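Long-range contacts in agmatinase (Burkholderia thailandensis, PDB 4DZ4), which probably hydrolyses agmatine to putrescine and urea, using two manganese ions in each subunit: residues 34-39 against 75-80; 46-51 against 94-99. All coordinates share one frame; numbering follows the deposited sequence.

Contact 1: 34-39 against 75-80; sequences SFMRRN and AASVQL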
# COMPACT_ATOMS: atom_id res chain seq x y z
N SER B 34 2.87 20.21 -14.61
CA SER B 34 1.58 20.85 -14.93
C SER B 34 0.74 19.86 -15.74
O SER B 34 1.25 18.83 -16.20
CB SER B 34 1.80 22.11 -15.76
OG SER B 34 2.41 21.71 -16.98
N PHE B 35 -0.55 20.14 -15.91
CA PHE B 35 -1.38 19.19 -16.61
C PHE B 35 -0.96 19.05 -18.08
O PHE B 35 -0.94 20.03 -18.81
CB PHE B 35 -2.88 19.52 -16.55
CG PHE B 35 -3.71 18.47 -17.23
CD1 PHE B 35 -3.99 17.26 -16.58
CD2 PHE B 35 -4.12 18.65 -18.56
CE1 PHE B 35 -4.70 16.26 -17.24
CE2 PHE B 35 -4.84 17.66 -19.23
CZ PHE B 35 -5.12 16.46 -18.57
N MET B 36 -0.62 17.84 -18.48
CA MET B 36 -0.10 17.55 -19.83
C MET B 36 1.02 18.51 -20.22
O MET B 36 1.18 18.87 -21.40
CB MET B 36 -1.23 17.48 -20.89
CG MET B 36 -1.97 16.15 -20.81
SD MET B 36 -3.27 16.00 -22.02
CE MET B 36 -2.30 15.54 -23.46
N ARG B 37 1.81 18.90 -19.22
CA ARG B 37 2.99 19.78 -19.41
C ARG B 37 2.69 21.16 -19.97
O ARG B 37 3.61 21.82 -20.44
CB ARG B 37 4.07 19.13 -20.30
CG ARG B 37 4.39 17.67 -19.97
CD ARG B 37 4.97 17.52 -18.58
NE ARG B 37 5.56 16.18 -18.49
CZ ARG B 37 6.41 15.78 -17.55
NH1 ARG B 37 6.75 16.60 -16.57
NH2 ARG B 37 6.93 14.56 -17.62
N ARG B 38 1.43 21.58 -19.95
CA ARG B 38 1.05 22.87 -20.50
C ARG B 38 1.65 24.04 -19.70
O ARG B 38 2.01 23.92 -18.51
CB ARG B 38 -0.48 22.98 -20.65
CG ARG B 38 -1.11 22.00 -21.63
CD ARG B 38 -0.17 21.57 -22.78
NE ARG B 38 0.24 22.66 -23.62
CZ ARG B 38 1.31 22.63 -24.42
NH1 ARG B 38 1.57 23.70 -25.13
NH2 ARG B 38 2.12 21.57 -24.49
N ASN B 39 1.81 25.19 -20.38
CA ASN B 39 2.43 26.33 -19.70
C ASN B 39 1.72 26.67 -18.40
O ASN B 39 0.50 26.83 -18.39
CB ASN B 39 2.38 27.58 -20.56
CG ASN B 39 3.23 27.47 -21.81
OD1 ASN B 39 3.77 26.42 -22.13
ND2 ASN B 39 3.35 28.58 -22.53
N ALA B 75 0.03 14.76 -12.08
CA ALA B 75 1.09 13.76 -12.08
C ALA B 75 0.77 12.59 -13.01
O ALA B 75 1.66 12.04 -13.65
CB ALA B 75 1.37 13.25 -10.66
N ALA B 76 -0.51 12.20 -13.08
CA ALA B 76 -0.92 11.07 -13.90
C ALA B 76 -0.98 11.38 -15.39
O ALA B 76 -1.25 10.47 -16.19
CB ALA B 76 -2.28 10.58 -13.42
N SER B 77 -0.82 12.65 -15.75
CA SER B 77 -0.97 13.06 -17.15
C SER B 77 0.35 13.00 -17.94
O SER B 77 0.36 13.30 -19.13
CB SER B 77 -1.58 14.48 -17.22
OG SER B 77 -0.61 15.46 -16.83
N VAL B 78 1.45 12.63 -17.29
CA VAL B 78 2.79 12.65 -17.94
C VAL B 78 2.90 11.83 -19.21
O VAL B 78 3.49 12.27 -20.22
CB VAL B 78 3.98 12.40 -16.97
CG1 VAL B 78 4.01 13.49 -15.91
CG2 VAL B 78 3.88 11.05 -16.28
N GLN B 79 2.34 10.62 -19.21
CA GLN B 79 2.45 9.81 -20.41
C GLN B 79 1.64 10.37 -21.56
O GLN B 79 2.03 10.27 -22.71
CB GLN B 79 1.97 8.40 -20.13
CG GLN B 79 2.91 7.57 -19.31
CD GLN B 79 2.29 6.20 -19.08
OE1 GLN B 79 2.49 5.29 -19.87
NE2 GLN B 79 1.48 6.09 -18.02
N LEU B 80 0.48 10.94 -21.25
CA LEU B 80 -0.40 11.53 -22.26
C LEU B 80 0.28 12.68 -22.99
O LEU B 80 -0.03 12.95 -24.17
CB LEU B 80 -1.70 12.00 -21.60
CG LEU B 80 -2.64 10.83 -21.23
CD1 LEU B 80 -3.61 11.33 -20.17
CD2 LEU B 80 -3.41 10.32 -22.44
O HOH W 1 5.69 13.82 -20.20
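Phe35 meets Ser77 obliquely, its CE1 3.6 Å from Ser77 CB. CG anti to the backbone N (chi1 -177°) starts the ring on its way there; Val73 and Arg74 of helix 69-76 and Ala309 of helix 300-323 also pack on this side chain. The next residue supplies the one direct hydrogen bond between the segments, from Met36 N to Ser77 OG at 2.9 Å, nearly straight at 168°. The same hydroxyl oxygen is also hydrogen-bonded to Arg74 O, which ties this loop serine back to the last turn of helix 69-76. From there the Met36 side chain runs out extended and bends at chi3 (81°), where its CE comes 3.5 Å from Leu80 O and 4.0 Å from Leu80 CB; Cys310 and Phe93 pack on it as well. Arg37 brings its guanidinium to Val78, with CG1 over one face, offset toward the rim, and 3.5 Å from NH2. At the edge of the group, Arg37 NE gives a hydrogen bond to a water 2.9 Å away, which in turn donates to Val78 O at 2.7 Å, while Arg37 NH1 turns back to Ala30 O and Val32 O of its own loop. Because Arg74 O can only accept, the Ser77 hydroxyl must donate to it while accepting from Met36 N, so one side chain links the loop before strand 39-40 to the helix end.

Contact 2: 46-51 against 94-99; sequences GVDVVV and DDLAVI
Val49 and Val50 pair with Val98 and Ile99 as neighbouring parallel strands of the arginase-fold alpha/beta sheet, and these strand pairs, with the Asp48-Ala97 junction before them, are the close-packed part of the contact. Val49 N donates to Ala97 O, Ile99 N to Val49 O at 3.1 Å, and Val51 N to Ile99 O at 2.9 Å. Val98 CA adds a CA-H...O contact to Val49 O. Side chains fill both faces. On one, Val49 CB sits 4.1 Å from Val98 CG2, and Leu313 of helix 300-323 covers both valines. On the other, Val50 and Ile99 lie side by side, pointing the same way, while Val47 crosses Ile99 at about a right angle, its CG2 on Ile99 CG2. Ile99 CG1 stands between the backbone N and the carbonyl carbon, within 4.0 Å of both Val47 CG1 and Val50 CG2.

Toward the strand starts the pairing gives way to loop, and the open side is confined to exposed Gly46 and to Asp48 and Asp95, both partly exposed. Polar groups carry this end. Ala97 O accepts a second bond, from Asp48 N, which is more bent (142°) than the one from Val49 N. Asp48 OD2 also salt-bridges Lys320 NZ, which reaches Asp95 O as well, so one lysine of helix 300-323 serves both segments. Leu96 CD1 packs on Asp48 CB at 3.6 Å. Beside it Ala97 N points almost straight (176°) at the same Asp48 OD2, 2.8 Å away, meeting that oxygen on its anti side and 25° out of the carboxylate plane.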
# COMPACT_ATOMS: atom_id res chain seq x y z
N GLY B 46 -5.10 35.00 -25.74
CA GLY B 46 -4.85 34.03 -26.80
C GLY B 46 -5.03 32.58 -26.36
O GLY B 46 -4.61 31.67 -27.07
N VAL B 47 -5.64 32.37 -25.19
CA VAL B 47 -5.82 31.01 -24.64
C VAL B 47 -7.18 30.43 -25.01
O VAL B 47 -8.20 31.08 -24.85
CB VAL B 47 -5.61 30.98 -23.11
CG1 VAL B 47 -6.00 29.61 -22.52
CG2 VAL B 47 -4.17 31.31 -22.77
N ASP B 48 -7.20 29.18 -25.46
CA ASP B 48 -8.45 28.50 -25.84
C ASP B 48 -9.07 27.73 -24.68
O ASP B 48 -10.29 27.71 -24.51
CB ASP B 48 -8.20 27.52 -26.99
CG ASP B 48 -7.71 28.21 -28.27
OD1 ASP B 48 -8.28 29.25 -28.64
OD2 ASP B 48 -6.76 27.71 -28.91
N VAL B 49 -8.22 27.06 -23.91
CA VAL B 49 -8.69 26.28 -22.75
C VAL B 49 -7.78 26.51 -21.56
O VAL B 49 -6.55 26.44 -21.68
CB VAL B 49 -8.75 24.77 -23.03
CG1 VAL B 49 -9.35 24.05 -21.82
CG2 VAL B 49 -9.54 24.45 -24.31
N VAL B 50 -8.40 26.75 -20.40
CA VAL B 50 -7.68 26.88 -19.14
C VAL B 50 -7.97 25.65 -18.27
O VAL B 50 -9.14 25.40 -17.90
CB VAL B 50 -8.10 28.13 -18.36
CG1 VAL B 50 -7.44 28.14 -16.97
CG2 VAL B 50 -7.70 29.37 -19.16
N VAL B 51 -6.91 24.92 -17.93
CA VAL B 51 -7.00 23.84 -16.94
C VAL B 51 -6.70 24.46 -15.57
O VAL B 51 -5.70 25.19 -15.44
CB VAL B 51 -5.98 22.71 -17.23
CG1 VAL B 51 -6.10 21.59 -16.19
CG2 VAL B 51 -6.26 22.12 -18.61
N ASP B 94 -0.58 21.96 -31.04
CA ASP B 94 -0.10 22.69 -32.23
C ASP B 94 -1.07 23.76 -32.66
O ASP B 94 -0.66 24.76 -33.25
CB ASP B 94 0.24 21.72 -33.36
CG ASP B 94 1.56 21.03 -33.14
OD1 ASP B 94 2.41 21.58 -32.39
OD2 ASP B 94 1.76 19.93 -33.70
N ASP B 95 -2.37 23.57 -32.39
CA ASP B 95 -3.32 24.60 -32.76
C ASP B 95 -4.44 24.86 -31.76
O ASP B 95 -5.34 25.64 -32.06
CB ASP B 95 -3.87 24.40 -34.18
CG ASP B 95 -4.42 23.03 -34.41
OD1 ASP B 95 -4.94 22.41 -33.46
OD2 ASP B 95 -4.35 22.56 -35.57
N LEU B 96 -4.35 24.24 -30.58
CA LEU B 96 -5.21 24.58 -29.46
C LEU B 96 -4.33 25.06 -28.31
O LEU B 96 -3.44 24.34 -27.86
CB LEU B 96 -6.02 23.35 -28.96
CG LEU B 96 -7.08 23.59 -27.87
CD1 LEU B 96 -8.34 24.26 -28.39
CD2 LEU B 96 -7.46 22.27 -27.18
N ALA B 97 -4.61 26.28 -27.86
CA ALA B 97 -3.81 26.97 -26.84
C ALA B 97 -4.40 26.63 -25.46
O ALA B 97 -5.48 27.09 -25.11
CB ALA B 97 -3.83 28.47 -27.10
N VAL B 98 -3.68 25.80 -24.73
CA VAL B 98 -4.11 25.27 -23.43
C VAL B 98 -3.05 25.61 -22.40
O VAL B 98 -1.87 25.34 -22.64
CB VAL B 98 -4.28 23.74 -23.48
CG1 VAL B 98 -4.83 23.19 -22.14
CG2 VAL B 98 -5.21 23.34 -24.61
N ILE B 99 -3.47 26.17 -21.26
CA ILE B 99 -2.54 26.47 -20.17
C ILE B 99 -3.01 25.79 -18.89
O ILE B 99 -4.17 25.35 -18.78
CB ILE B 99 -2.39 27.98 -19.92
CG1 ILE B 99 -3.74 28.56 -19.39
CG2 ILE B 99 -1.90 28.65 -21.21
CD1 ILE B 99 -3.72 29.96 -18.78

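From the N terminus the chain first passes 34-39, the loop leading into strand 39-40, and then 46-51, which begins strand 49-54. At the end of helix 69-76 it enters 75-80 and closes contact 1; 94-99 follows, closing contact 2 at the start of strand 98-103. The two loops therefore cross, each holding one segment of the other. With their centres 14 Å apart, the contacts also touch: Phe35 CB packs on Val51 CG1 at 3.8 Å, and Arg38 CB lies 3.4 Å from Val98 O. Contact 2 joins two parallel strands near one border of the sheet, whereas contact 1 ties the approach to the outermost strand 39-40 to the end of helix 69-76 and the residues just beyond it.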